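Local coordinates for De Novo Protein OR329 (Artificial gene, PDB 4HXT) that is a computationally designed armadillo-repeat protein with no known natural function, probably made as a scaffold for self-assembly into cyclic homo-oligomers, at residues V8-T12 with V48-L52. Sequence-based numbering, arbitrary orientation. Where two conformers were deposited one is given.
Sequences VKLLT and VLVKL
In the N-terminal part of this designed armadillo solenoid, the chain at the end of helix 3-10 packs on helix 45-52, chiefly through L11, whose side chain fits among V48, L49 and L52. The side chains meet through apolar groups only. CB of L11 lies 3.6 Å from CG1 of V48, a methyl that chi1 of 180° sets opposite the V48 backbone N and that also meets CD1 of L11 at 3.7 Å. Farther out, CD1 of L11 meets CD2 of L49 at 3.9 Å; CD2 of L11 touches CD1 of L52 at 3.6 Å and also lies near the same L49 methyl, the L11 and L52 side chains crossing nearly at right angles. With chi1 at -69°, CG of L11 stands beside its own backbone N and anti to its carbonyl carbon. L52 CD2 approaches L11 O to 3.5 Å. That oxygen is not left to methyls alone, since the side-chain amide of Q19 donates a hydrogen bond to it. The other V48 branch, CG2, reaches CG1 of V8 at 3.9 Å, extending the apolar seam one turn back along helix 3-10. Helix 16-30 lies against both segments, A22 and L26 packing on L11 and Q19 on L52; helix 58-71 backs helix 45-52, with A67, L68 and I71 on L49 and A64 on L52.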
# COMPACT_ATOMS: atom_id res chain seq x y z
N VAL A 8 4.33 -29.15 17.09
CA VAL A 8 5.09 -28.94 15.87
C VAL A 8 5.97 -30.14 15.55
O VAL A 8 6.27 -30.42 14.39
CB VAL A 8 5.98 -27.67 15.98
CG1 VAL A 8 6.93 -27.59 14.80
CG2 VAL A 8 5.10 -26.42 16.05
N LYS A 9 6.39 -30.86 16.59
CA LYS A 9 7.22 -32.03 16.39
C LYS A 9 6.37 -33.17 15.83
O LYS A 9 6.82 -33.93 14.97
CB LYS A 9 7.87 -32.47 17.71
CG LYS A 9 8.99 -33.48 17.51
CD LYS A 9 9.51 -34.03 18.83
CE LYS A 9 10.78 -34.85 18.61
NZ LYS A 9 10.61 -35.84 17.51
N LEU A 10 5.14 -33.27 16.31
CA LEU A 10 4.21 -34.31 15.87
C LEU A 10 3.80 -34.14 14.41
O LEU A 10 3.32 -35.08 13.77
CB LEU A 10 2.97 -34.31 16.77
CG LEU A 10 3.23 -34.67 18.24
CD1 LEU A 10 1.97 -34.46 19.07
CD2 LEU A 10 3.70 -36.12 18.32
N LEU A 11 4.00 -32.94 13.88
CA LEU A 11 3.66 -32.67 12.49
C LEU A 11 4.52 -33.52 11.58
O LEU A 11 4.15 -33.83 10.45
CB LEU A 11 3.89 -31.19 12.16
CG LEU A 11 2.94 -30.20 12.82
CD1 LEU A 11 3.43 -28.77 12.55
CD2 LEU A 11 1.53 -30.41 12.28
N THR A 12 5.65 -33.88 12.12
CA THR A 12 6.64 -34.71 11.34
C THR A 12 6.44 -36.19 11.55
O THR A 12 7.19 -36.94 10.98
CB THR A 12 8.09 -34.41 11.79
OG1 THR A 12 8.25 -34.66 13.20
CG2 THR A 12 8.42 -32.97 11.50
N VAL A 48 7.39 -25.88 9.05
CA VAL A 48 6.95 -27.27 9.07
C VAL A 48 5.57 -27.41 8.42
O VAL A 48 5.33 -28.36 7.68
CB VAL A 48 6.91 -27.81 10.51
CG1 VAL A 48 6.45 -29.25 10.53
CG2 VAL A 48 8.29 -27.67 11.15
N LEU A 49 4.66 -26.48 8.71
CA LEU A 49 3.32 -26.54 8.13
C LEU A 49 3.37 -26.37 6.62
O LEU A 49 2.59 -26.99 5.90
CB LEU A 49 2.42 -25.46 8.74
CG LEU A 49 1.94 -25.77 10.15
CD1 LEU A 49 1.26 -24.55 10.74
CD2 LEU A 49 0.98 -26.97 10.11
N VAL A 50 4.28 -25.52 6.16
CA VAL A 50 4.44 -25.29 4.73
C VAL A 50 4.94 -26.56 4.06
O VAL A 50 4.58 -26.85 2.92
CB VAL A 50 5.44 -24.13 4.46
CG1 VAL A 50 5.84 -24.11 2.99
CG2 VAL A 50 4.78 -22.80 4.84
N LYS A 51 5.76 -27.32 4.77
CA LYS A 51 6.26 -28.57 4.22
C LYS A 51 5.09 -29.57 4.13
O LYS A 51 4.96 -30.30 3.16
CB LYS A 51 7.37 -29.15 5.09
CG LYS A 51 8.33 -30.04 4.31
CD LYS A 51 8.86 -31.18 5.16
CE LYS A 51 10.01 -31.90 4.47
NZ LYS A 51 11.23 -31.04 4.42
N LEU A 52 4.23 -29.58 5.15
CA LEU A 52 3.09 -30.49 5.16
C LEU A 52 2.12 -30.21 4.03
O LEU A 52 1.31 -31.07 3.68
CB LEU A 52 2.34 -30.42 6.50
CG LEU A 52 2.98 -31.08 7.72
CD1 LEU A 52 1.91 -31.31 8.78
CD2 LEU A 52 3.62 -32.39 7.34